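Local coordinates for protein diffuse adherence adhesin (PDB 4MEE) that anchors the adhesin in the outer membrane as its C-terminal transport unit, for a passenger that attaches the bacterium to mammalian cells and promotes autoaggregation and biofilm formation, at residues N307-A313 against W346-D352; N161-L165 against G239-A243; S152-N156 against N293-K297; N405-F409 against L420-R424; N156-A160 against R257-D261. One frame throughout, in Å; residues are numbered along the deposited sequence.

Interaction 1. Residues N307-A313 against W346-D352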
# COMPACT_ATOMS: atom_id res chain seq x y z
N ASN A 307 13.65 15.98 -1.12
CA ASN A 307 13.66 14.51 -0.99
C ASN A 307 12.89 14.01 0.19
O ASN A 307 12.92 14.63 1.22
CB ASN A 307 15.02 13.98 -0.67
CG ASN A 307 16.09 14.58 -1.50
OD1 ASN A 307 17.15 14.94 -1.00
ND2 ASN A 307 15.84 14.69 -2.80
N LEU A 308 12.29 12.83 0.08
CA LEU A 308 11.75 12.16 1.26
C LEU A 308 12.35 10.77 1.36
O LEU A 308 12.43 10.06 0.37
CB LEU A 308 10.24 11.99 1.23
CG LEU A 308 9.14 12.56 0.34
CD1 LEU A 308 8.16 13.33 1.19
CD2 LEU A 308 9.63 13.40 -0.81
N ASN A 309 12.80 10.37 2.53
CA ASN A 309 13.28 9.00 2.63
C ASN A 309 13.12 8.40 3.99
O ASN A 309 12.98 9.10 4.97
CB ASN A 309 14.70 8.82 2.11
CG ASN A 309 15.60 9.97 2.46
OD1 ASN A 309 16.09 10.08 3.58
ND2 ASN A 309 15.87 10.81 1.48
N GLY A 310 13.12 7.09 4.08
CA GLY A 310 12.93 6.55 5.39
C GLY A 310 12.63 5.09 5.44
O GLY A 310 12.78 4.37 4.47
N LEU A 311 12.16 4.66 6.60
CA LEU A 311 11.92 3.28 6.86
C LEU A 311 10.45 3.04 6.92
O LEU A 311 9.70 3.85 7.42
CB LEU A 311 12.49 2.91 8.21
CG LEU A 311 13.66 1.95 8.34
CD1 LEU A 311 14.81 2.38 7.47
CD2 LEU A 311 14.11 1.93 9.78
N THR A 312 10.05 1.89 6.43
CA THR A 312 8.70 1.48 6.53
C THR A 312 8.80 0.07 7.03
O THR A 312 9.66 -0.65 6.59
CB THR A 312 8.10 1.51 5.14
OG1 THR A 312 7.38 2.73 4.99
CG2 THR A 312 7.18 0.41 4.98
N ALA A 313 7.97 -0.31 7.99
CA ALA A 313 8.02 -1.65 8.55
C ALA A 313 6.64 -2.16 8.88
O ALA A 313 5.81 -1.40 9.30
CB ALA A 313 8.88 -1.66 9.78
N TRP A 346 4.25 0.59 10.32
CA TRP A 346 4.91 1.82 10.78
C TRP A 346 5.46 2.60 9.58
O TRP A 346 6.36 2.14 8.89
CB TRP A 346 6.02 1.52 11.79
CG TRP A 346 7.00 2.65 12.00
CD1 TRP A 346 6.71 3.92 12.39
CD2 TRP A 346 8.43 2.59 11.84
NE1 TRP A 346 7.87 4.67 12.47
CE2 TRP A 346 8.93 3.88 12.14
CE3 TRP A 346 9.32 1.58 11.46
CZ2 TRP A 346 10.29 4.18 12.08
CZ3 TRP A 346 10.68 1.88 11.41
CH2 TRP A 346 11.15 3.17 11.72
N MET A 347 4.89 3.78 9.36
CA MET A 347 5.31 4.65 8.26
C MET A 347 6.30 5.70 8.77
O MET A 347 5.92 6.64 9.46
CB MET A 347 4.08 5.32 7.62
CG MET A 347 3.09 4.34 6.99
SD MET A 347 1.61 5.13 6.34
CE MET A 347 0.69 3.71 5.75
N GLY A 348 7.57 5.52 8.43
CA GLY A 348 8.63 6.39 8.94
C GLY A 348 9.40 7.17 7.88
O GLY A 348 10.57 7.52 8.09
N VAL A 349 8.76 7.44 6.75
CA VAL A 349 9.37 8.26 5.70
C VAL A 349 9.03 9.72 5.95
O VAL A 349 7.86 10.10 5.97
CB VAL A 349 8.90 7.84 4.28
CG1 VAL A 349 9.52 8.75 3.22
CG2 VAL A 349 9.28 6.39 4.00
N THR A 350 10.07 10.53 6.16
CA THR A 350 9.92 11.96 6.41
C THR A 350 10.58 12.78 5.30
O THR A 350 11.58 12.36 4.73
CB THR A 350 10.53 12.37 7.77
OG1 THR A 350 11.80 11.74 7.94
CG2 THR A 350 9.61 11.98 8.91
N PRO A 351 10.00 13.95 5.00
CA PRO A 351 10.50 14.83 3.96
C PRO A 351 11.64 15.67 4.49
O PRO A 351 11.80 15.80 5.70
CB PRO A 351 9.31 15.74 3.65
CG PRO A 351 8.24 15.38 4.64
CD PRO A 351 8.88 14.57 5.71
N ASP A 352 12.42 16.22 3.57
CA ASP A 352 13.39 17.25 3.90
C ASP A 352 12.61 18.47 4.32
O ASP A 352 11.47 18.66 3.90
CB ASP A 352 14.23 17.60 2.68
CG ASP A 352 15.43 16.69 2.50
OD1 ASP A 352 15.69 15.84 3.37
OD2 ASP A 352 16.12 16.85 1.48

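Interaction 2. Residues N161-L165 against G239-A243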
# COMPACT_ATOMS: atom_id res chain seq x y z
N ASN A 161 4.75 7.22 1.91
CA ASN A 161 4.60 6.19 2.91
C ASN A 161 3.69 5.03 2.55
O ASN A 161 3.84 3.94 3.08
CB ASN A 161 4.12 6.79 4.20
CG ASN A 161 5.03 7.86 4.70
OD1 ASN A 161 5.81 7.64 5.59
ND2 ASN A 161 4.93 9.03 4.12
N SER A 162 2.74 5.25 1.66
CA SER A 162 1.87 4.16 1.30
C SER A 162 2.17 3.62 -0.07
O SER A 162 1.49 2.72 -0.53
CB SER A 162 0.44 4.62 1.34
OG SER A 162 0.21 5.57 0.33
N LEU A 163 3.16 4.16 -0.75
CA LEU A 163 3.44 3.69 -2.10
C LEU A 163 4.01 2.27 -2.22
O LEU A 163 3.69 1.57 -3.17
CB LEU A 163 4.33 4.68 -2.83
CG LEU A 163 4.04 4.94 -4.31
CD1 LEU A 163 2.63 4.51 -4.67
CD2 LEU A 163 4.27 6.40 -4.65
N PHE A 164 4.85 1.84 -1.30
CA PHE A 164 5.49 0.54 -1.46
C PHE A 164 5.00 -0.48 -0.49
O PHE A 164 5.69 -1.45 -0.20
CB PHE A 164 6.99 0.67 -1.30
CG PHE A 164 7.66 1.20 -2.49
CD1 PHE A 164 7.71 0.47 -3.63
CD2 PHE A 164 8.24 2.43 -2.46
CE1 PHE A 164 8.32 0.96 -4.73
CE2 PHE A 164 8.85 2.93 -3.55
CZ PHE A 164 8.90 2.19 -4.68
N LEU A 165 3.80 -0.27 0.02
CA LEU A 165 3.21 -1.13 1.01
C LEU A 165 2.93 -2.49 0.43
O LEU A 165 2.59 -2.59 -0.73
CB LEU A 165 1.88 -0.53 1.42
CG LEU A 165 1.72 -0.03 2.85
CD1 LEU A 165 2.87 0.87 3.28
CD2 LEU A 165 0.41 0.72 2.90
N GLY A 239 11.78 -2.25 -5.30
CA GLY A 239 10.77 -1.70 -6.21
C GLY A 239 11.10 -0.32 -6.73
O GLY A 239 12.01 0.31 -6.25
N TYR A 240 10.37 0.13 -7.74
CA TYR A 240 10.52 1.47 -8.24
C TYR A 240 9.12 1.96 -8.48
O TYR A 240 8.33 1.25 -9.04
CB TYR A 240 11.26 1.47 -9.56
CG TYR A 240 10.98 2.69 -10.36
CD1 TYR A 240 11.52 3.90 -10.00
CD2 TYR A 240 10.18 2.64 -11.47
CE1 TYR A 240 11.26 5.02 -10.70
CE2 TYR A 240 9.91 3.76 -12.18
CZ TYR A 240 10.46 4.94 -11.79
OH TYR A 240 10.22 6.06 -12.49
N ALA A 241 8.81 3.19 -8.10
CA ALA A 241 7.46 3.67 -8.28
C ALA A 241 7.45 5.09 -8.68
O ALA A 241 8.41 5.77 -8.46
CB ALA A 241 6.72 3.55 -6.99
N ASN A 242 6.35 5.57 -9.23
CA ASN A 242 6.30 6.96 -9.61
C ASN A 242 4.89 7.54 -9.63
O ASN A 242 3.97 6.88 -10.02
CB ASN A 242 6.94 7.11 -10.97
CG ASN A 242 6.12 7.97 -11.85
OD1 ASN A 242 4.91 7.79 -11.93
ND2 ASN A 242 6.74 8.93 -12.50
N ALA A 243 4.72 8.80 -9.25
CA ALA A 243 3.38 9.36 -9.22
C ALA A 243 3.31 10.80 -9.64
O ALA A 243 4.26 11.51 -9.54
CB ALA A 243 2.83 9.24 -7.83

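Interaction 3. Residues S152-N156 against N293-K297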
# COMPACT_ATOMS: atom_id res chain seq x y z
N SER A 152 -0.04 19.75 -2.47
CA SER A 152 1.00 19.02 -3.11
C SER A 152 2.04 18.48 -2.16
O SER A 152 2.46 17.36 -2.31
CB SER A 152 1.67 19.94 -4.10
OG SER A 152 0.66 20.55 -4.86
N TYR A 153 2.47 19.27 -1.21
CA TYR A 153 3.46 18.77 -0.31
C TYR A 153 2.90 17.65 0.52
O TYR A 153 3.56 16.65 0.72
CB TYR A 153 3.91 19.87 0.63
CG TYR A 153 4.85 20.85 0.03
CD1 TYR A 153 6.17 20.54 -0.15
CD2 TYR A 153 4.42 22.11 -0.31
CE1 TYR A 153 7.04 21.45 -0.68
CE2 TYR A 153 5.27 23.02 -0.84
CZ TYR A 153 6.58 22.68 -1.03
OH TYR A 153 7.43 23.61 -1.56
N ALA A 154 1.68 17.84 1.00
CA ALA A 154 1.03 16.90 1.89
C ALA A 154 0.76 15.59 1.21
O ALA A 154 0.76 14.56 1.84
CB ALA A 154 -0.27 17.48 2.36
N THR A 155 0.48 15.64 -0.08
CA THR A 155 0.29 14.43 -0.82
C THR A 155 1.53 13.61 -1.07
O THR A 155 1.49 12.40 -1.00
CB THR A 155 -0.32 14.75 -2.14
OG1 THR A 155 -1.40 15.64 -1.89
CG2 THR A 155 -0.84 13.52 -2.73
N ASN A 156 2.64 14.24 -1.37
CA ASN A 156 3.83 13.48 -1.62
C ASN A 156 4.21 12.73 -0.38
O ASN A 156 4.74 11.65 -0.44
CB ASN A 156 4.94 14.39 -2.03
CG ASN A 156 4.76 14.85 -3.43
OD1 ASN A 156 3.91 14.35 -4.15
ND2 ASN A 156 5.55 15.81 -3.83
N ASN A 293 12.30 11.14 -4.73
CA ASN A 293 12.70 12.45 -5.16
C ASN A 293 11.46 13.15 -5.54
O ASN A 293 10.78 12.70 -6.43
CB ASN A 293 13.51 12.35 -6.42
CG ASN A 293 14.95 12.00 -6.16
OD1 ASN A 293 15.36 11.70 -5.04
ND2 ASN A 293 15.74 12.05 -7.21
N ALA A 294 11.17 14.27 -4.90
CA ALA A 294 9.89 14.91 -5.10
C ALA A 294 10.03 16.30 -5.65
O ALA A 294 11.09 16.86 -5.59
CB ALA A 294 9.17 14.97 -3.79
N SER A 295 8.94 16.82 -6.21
CA SER A 295 8.90 18.17 -6.73
C SER A 295 7.54 18.72 -6.49
O SER A 295 6.59 17.98 -6.51
CB SER A 295 9.05 18.17 -8.23
OG SER A 295 10.13 17.37 -8.62
N VAL A 296 7.44 20.02 -6.30
CA VAL A 296 6.15 20.66 -6.29
C VAL A 296 6.18 21.85 -7.21
O VAL A 296 7.11 22.61 -7.19
CB VAL A 296 5.83 21.19 -4.92
CG1 VAL A 296 4.58 22.01 -4.99
CG2 VAL A 296 5.61 20.03 -4.00
N LYS A 297 5.16 22.01 -8.03
CA LYS A 297 5.14 23.13 -8.94
C LYS A 297 3.84 23.82 -8.78
O LYS A 297 2.81 23.19 -8.83
CB LYS A 297 5.24 22.63 -10.37
CG LYS A 297 6.26 23.33 -11.21
CD LYS A 297 5.70 24.60 -11.77
CE LYS A 297 6.02 24.67 -13.23
NZ LYS A 297 5.58 26.00 -13.72

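Interaction 4. Residues N405-F409 against L420-R424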
# COMPACT_ATOMS: atom_id res chain seq x y z
N ASN A 405 -5.75 4.95 11.12
CA ASN A 405 -4.46 5.61 11.16
C ASN A 405 -4.27 6.38 12.44
O ASN A 405 -5.17 7.10 12.87
CB ASN A 405 -4.30 6.54 9.97
CG ASN A 405 -4.18 5.80 8.67
OD1 ASN A 405 -3.16 5.18 8.39
ND2 ASN A 405 -5.23 5.86 7.86
N THR A 406 -3.09 6.25 13.03
CA THR A 406 -2.75 6.97 14.25
C THR A 406 -2.54 8.47 14.00
O THR A 406 -2.93 9.30 14.82
CB THR A 406 -1.54 6.33 14.95
OG1 THR A 406 -1.91 5.01 15.37
CG2 THR A 406 -1.14 7.13 16.17
N HIS A 407 -1.94 8.82 12.87
CA HIS A 407 -1.82 10.23 12.48
C HIS A 407 -2.60 10.49 11.20
O HIS A 407 -3.11 9.58 10.57
CB HIS A 407 -0.37 10.60 12.21
CG HIS A 407 0.56 10.36 13.36
ND1 HIS A 407 0.63 9.16 14.02
CD2 HIS A 407 1.47 11.17 13.96
CE1 HIS A 407 1.53 9.23 14.98
NE2 HIS A 407 2.05 10.45 14.96
N GLU A 408 -2.68 11.76 10.81
CA GLU A 408 -3.18 12.08 9.49
C GLU A 408 -2.14 12.96 8.79
O GLU A 408 -1.62 13.90 9.39
CB GLU A 408 -4.61 12.67 9.55
CG GLU A 408 -4.77 14.19 9.53
CD GLU A 408 -6.14 14.63 10.04
OE1 GLU A 408 -6.80 15.44 9.36
OE2 GLU A 408 -6.55 14.17 11.12
N PHE A 409 -1.82 12.60 7.56
CA PHE A 409 -0.71 13.24 6.85
C PHE A 409 -1.01 14.67 6.45
O PHE A 409 -2.13 15.01 6.08
CB PHE A 409 -0.27 12.40 5.66
CG PHE A 409 0.52 11.18 6.06
CD1 PHE A 409 1.63 11.31 6.89
CD2 PHE A 409 0.15 9.92 5.62
CE1 PHE A 409 2.37 10.20 7.27
CE2 PHE A 409 0.89 8.80 5.99
CZ PHE A 409 2.00 8.95 6.82
N LEU A 420 -3.94 19.47 7.17
CA LEU A 420 -3.92 18.01 7.19
C LEU A 420 -4.93 17.41 6.21
O LEU A 420 -5.87 18.09 5.77
CB LEU A 420 -4.15 17.49 8.62
CG LEU A 420 -3.39 18.14 9.79
CD1 LEU A 420 -3.99 17.75 11.13
CD2 LEU A 420 -1.90 17.82 9.75
N SER A 421 -4.73 16.15 5.85
CA SER A 421 -5.58 15.48 4.89
C SER A 421 -6.00 14.17 5.51
O SER A 421 -5.27 13.18 5.44
CB SER A 421 -4.79 15.22 3.62
OG SER A 421 -3.73 14.33 3.91
N GLY A 422 -7.20 14.16 6.09
CA GLY A 422 -7.55 13.16 7.08
C GLY A 422 -8.41 11.98 6.70
O GLY A 422 -9.57 12.11 6.33
N SER A 423 -7.82 10.80 6.82
CA SER A 423 -8.55 9.57 6.65
C SER A 423 -8.09 8.72 7.80
O SER A 423 -7.38 7.74 7.63
CB SER A 423 -8.18 8.96 5.31
OG SER A 423 -7.84 10.00 4.42
N ARG A 424 -8.48 9.15 8.99
CA ARG A 424 -8.11 8.45 10.21
C ARG A 424 -8.74 7.06 10.16
O ARG A 424 -8.13 6.09 10.58
CB ARG A 424 -8.60 9.20 11.44
CG ARG A 424 -8.10 10.63 11.55
CD ARG A 424 -8.23 11.17 12.97
NE ARG A 424 -7.04 10.92 13.78
CZ ARG A 424 -5.96 11.70 13.80
NH1 ARG A 424 -5.92 12.79 13.06
NH2 ARG A 424 -4.93 11.39 14.56

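Interaction 5. Residues N156-A160 against R257-D261. Unlike the reference sequence in segment 156-160: Thr158 (reference Ala).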
# COMPACT_ATOMS: atom_id res chain seq x y z
N ASN A 156 2.64 14.24 -1.37
CA ASN A 156 3.83 13.48 -1.62
C ASN A 156 4.21 12.73 -0.38
O ASN A 156 4.74 11.65 -0.44
CB ASN A 156 4.94 14.39 -2.03
CG ASN A 156 4.76 14.85 -3.43
OD1 ASN A 156 3.91 14.35 -4.15
ND2 ASN A 156 5.55 15.81 -3.83
N MET A 157 3.91 13.32 0.75
CA MET A 157 4.18 12.71 2.01
C MET A 157 3.36 11.44 2.20
O MET A 157 3.85 10.46 2.73
CB MET A 157 3.78 13.69 3.07
CG MET A 157 3.69 13.09 4.42
SD MET A 157 5.13 13.67 5.28
CE MET A 157 4.83 12.91 6.85
N THR A 158 2.11 11.50 1.80
CA THR A 158 1.21 10.39 1.94
C THR A 158 1.59 9.24 1.07
O THR A 158 1.56 8.11 1.50
CB THR A 158 -0.14 10.83 1.47
OG1 THR A 158 -0.17 12.26 1.50
CG2 THR A 158 -1.18 10.29 2.39
N LEU A 159 1.91 9.54 -0.17
CA LEU A 159 2.30 8.57 -1.15
C LEU A 159 3.60 7.93 -0.78
O LEU A 159 3.78 6.76 -0.93
CB LEU A 159 2.50 9.27 -2.47
CG LEU A 159 1.20 9.65 -3.13
CD1 LEU A 159 1.52 10.60 -4.26
CD2 LEU A 159 0.54 8.38 -3.61
N ALA A 160 4.50 8.73 -0.27
CA ALA A 160 5.80 8.27 0.02
C ALA A 160 5.73 7.16 1.02
O ALA A 160 6.53 6.25 0.99
CB ALA A 160 6.60 9.39 0.59
N ARG A 257 0.83 21.42 -9.06
CA ARG A 257 1.05 20.02 -9.42
C ARG A 257 2.20 19.43 -8.64
O ARG A 257 3.03 20.16 -8.16
CB ARG A 257 1.37 19.93 -10.90
N ASN A 258 2.24 18.11 -8.51
CA ASN A 258 3.36 17.48 -7.82
C ASN A 258 3.76 16.18 -8.47
O ASN A 258 2.94 15.51 -9.04
CB ASN A 258 3.02 17.23 -6.37
CG ASN A 258 1.94 16.19 -6.19
OD1 ASN A 258 0.77 16.52 -6.13
ND2 ASN A 258 2.34 14.94 -6.06
N THR A 259 5.03 15.82 -8.37
CA THR A 259 5.47 14.56 -8.93
C THR A 259 6.44 13.87 -8.02
O THR A 259 7.09 14.50 -7.23
CB THR A 259 6.21 14.80 -10.22
OG1 THR A 259 7.58 15.02 -9.92
CG2 THR A 259 5.66 16.01 -10.86
N LEU A 260 6.56 12.55 -8.15
CA LEU A 260 7.38 11.82 -7.20
C LEU A 260 7.95 10.54 -7.81
O LEU A 260 7.23 9.81 -8.45
CB LEU A 260 6.50 11.50 -6.02
CG LEU A 260 6.95 10.71 -4.83
CD1 LEU A 260 7.77 11.58 -3.91
CD2 LEU A 260 5.67 10.32 -4.16
N ASP A 261 9.24 10.28 -7.61
CA ASP A 261 9.88 9.08 -8.12
C ASP A 261 10.59 8.48 -6.97
O ASP A 261 11.26 9.19 -6.27
CB ASP A 261 10.96 9.46 -9.09
CG ASP A 261 10.46 9.46 -10.49
OD1 ASP A 261 10.33 8.37 -11.05
OD2 ASP A 261 10.20 10.56 -11.01

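Interaction 1. Residues N307-A313 against W346-D352
Leu311 and Ala313 pack against the indole of Trp346. Leu311 CD2 lies 3.8 Å from Trp346 CH2, and Ala313 CB lies 3.7 Å from Trp346 CE3. Both methyls reach the ring at its edge, near its plane. Trp346 CG is anti to the backbone N (chi1 163°), which carries the six-membered ring across to the neighbouring strand. In the backbone, Ala313 and Trp346 form a hydrogen-bonded pair. Trp346 N donates to Ala313 O at 2.7 Å, and Ala313 N returns a bond to Trp346 O.

On the other face, Leu308 and Pro351 form a non-hydrogen-bonded pair. Leu308 CD1 touches Pro351 CB at 3.6 Å, and Leu308 CB meets Val349 CG1 at 3.9 Å. Further along, Asn309 N bonds to Thr350 O at 3.2 Å, with a weak bond in return. Asp352 N bonds to Asn307 O at 2.9 Å. Between the two ends, Gly348 N donates to Leu311 O.

Helix 149-162 backs the face with Leu308 and Pro351. Ala160 touches Leu308 and Val349, Met157 touches Pro351, and Asn161 OD1 accepts a bond from Val349 N. On the opposite face, Asn368 OD1 takes the indole NE1 hydrogen. The strands run 172° to each other, as expected for an antiparallel hairpin in the wall of an autotransporter beta barrel.

Interaction 2. Residues N161-L165 against G239-A243
In the autotransporter barrel, a helix runs through the pore, and Leu163 and Phe164 of the chain leaving it pack on the inner wall at Ala241. Segment 161-165 is where the chain passes from helix 149-162 into a loop. The segment 239-243 belongs to wall strand 230-249. The contact is buried and apolar. Gly239, Ala241 and Ala243 make the small-residue surface on the strand, and the CB atoms of both alanines point toward the pore segment.

Leu163 covers two of these residues. Leu163 CG, the branch atom, sits 4.0 Å from Ala241 CB, while Leu163 CD2 reaches Ala243 CB more loosely at 4.5 Å. Ala241 CB is touched by both Leu163 and the Phe164 ring. Phe164 CG is anti to its carbonyl carbon (chi1 -79°), which sends the ring out to the strand.

Wall strands around the contact complete the surroundings. Ile214 touches both Leu163 and Ala241, and Gln216, Ser264, Gln288 and Asn290 touch Phe164. Tyr240 has its CB pointing away from the pore segment, and its hydroxyl bonds to Asp261 OD1 on the adjacent strand.

The ring meets the strand through its far end. Phe164 CE1 lies 3.7 Å from Gly239 C. It is equally far from Tyr240 N, which lies at the ring edge. Phe164 CZ comes 3.5 Å from Ala241 CB, approached obliquely.

Interaction 3. Residues S152-N156 against N293-K297
Helix 152-156 lies over strand 293-297 with the two chains running nearly opposite ways, 160° apart, and their axes 8.8 Å apart at closest approach. Val296 is the strand residue that carries most of the contact. Its two methyls meet two successive helix residues. Val296 CG1 lies 3.7 Å from Ser152 CB. Val296 CG2 sits over the centre of one face of the Tyr153 ring, 3.9 Å from its centroid and only 13° off the ring normal. This is a CH-pi contact. With CG1 anti to the backbone N of the valine (chi1 172°), CG1 is turned to Ser152 and CG2 to the Tyr153 ring.

The helix is the pore helix of the autotransporter barrel, and Ala294 and Val296 belong to the inward face of the wall. Ser295 has its CB pointing away from the helix.

One turn after Ser152, Asn156 brings its amide to the same strand. Asn156 ND2 is 3.7 Å from Ala294 CB and 3.6 Å from Ser295 O. Within the helix, Asn156 N bonds to Ser152 O. Polar groups on the helix find partners on other strands. Ser152 OG bonds to Thr247 OG1, and Asn156 ND2 makes a weak bond to Tyr306 OH. The Tyr306 ring also meets the Tyr153 ring, with their planes about 35° apart.

Interaction 4. Residues N405-F409 against L420-R424
Phe409 O is gripped twice by Ser421 in the tighter part of this contact. Ser421 N donates to Phe409 O at 2.8 Å. Ser421 OG also donates to Phe409 O at 2.8 Å, but from above the carbonyl plane. The serine has OG between its backbone N and carbonyl carbon (chi1 63°), and this torsion brings OG to the oxygen that the backbone N already holds.

A second grip lies at the other end of the segments. Asn405 N bonds to Arg424 O at 2.7 Å. Asn405 ND2 bonds to Ser423 O at 2.9 Å. The amide oxygen of the same asparagine accepts from Asn369 ND2 and Gln371 NE2, so both ends of the buried group are used.

The solvent side is made by long chains. Arg424 is exposed, and its chain bends at chi3 (90°) so that the guanidinium returns over the 405-409 loop. There it forms a salt bridge through Arg424 NH1 to Glu408 OE2, whose very short modelled length is doubtful. The carboxylate and guanidinium planes are 53° apart, so the two groups do not lie flat together. Glu408 CG also rests on Leu420 CB at 3.5 Å, the two side chains crossing at about a right angle.

Both segments flank the small hairpin of strands 410-413 and 418-420, which comes between wall strands 397-405 and 425-436 in the sequence. Those two wall strands pair with each other, and 410-413 pairs with 361-365. On the helix side, the Phe409 ring turns away from 420-424 and packs on Met157, Thr158 and Asn161 of helix 149-162.

Interaction 5. Residues N156-A160 against R257-D261
Leu260 reaches from the strand to the backbone and side chains of Asn156 and Leu159. Leu260 CB points toward the helix and lies 4.3 Å from Asn156 OD1. CG is anti to the backbone N (chi1 178°), and here the chain divides. The CD2 branch makes the helix contact. Leu260 CD2 lies 3.7 Å from Leu159 CB and 4.1 Å from Asn156 O. It therefore sits against the helix backbone where Ala160 N bonds to Asn156 O. The CD1 branch turns to the neighbouring wall strands, where it packs against Ala294 and Leu308.

Helix 156-160 and strand 257-261 run in roughly the same direction, 26° apart, with their axes 9.5 Å apart. This is the pore helix of the autotransporter barrel lying along its inner wall. Asn258 and Leu260 present their CB atoms to the helix, while that of Thr259 points away. Leu159 also touches Ala243 on the next strand. The far side of the helix faces other parts of the barrel, with Met157 on Pro351 and Phe409.

Two residues before Leu260 on the strand, Asn258 meets Asn156 of the helix. The two side chains slide past each other in opposite directions, with their amide planes 70° apart. Asn258 CB is 3.7 Å from Asn156 OD1 and 3.9 Å from Asn156 ND2. The modelled approach of the Asn258 amide nitrogen to Asn156 OD1 is too short to be relied on.

Along helix 149-162 come interaction 3, then 5, then 2 where the chain leaves the helix, against wall strands 280-298, 255-272 and 230-249. Interactions 3 and 5 share Asn156, and their centres are about 5 Å apart. Interaction 2 lies about 9 Å from interaction 5. Interaction 1 joins two later wall strands, 303-327 and 333-355, and comes after these three along the chain. It touches the helix through Asn161, Ala160 and Met157. Interaction 4 comes last, about 16 Å from interaction 1, centre to centre, and reaches the helix through Phe409. Interactions 2, 3 and 5 set the helix and its exit against the wall, while 1 and 4 touch it, consistent with a plugged pore after passenger transport.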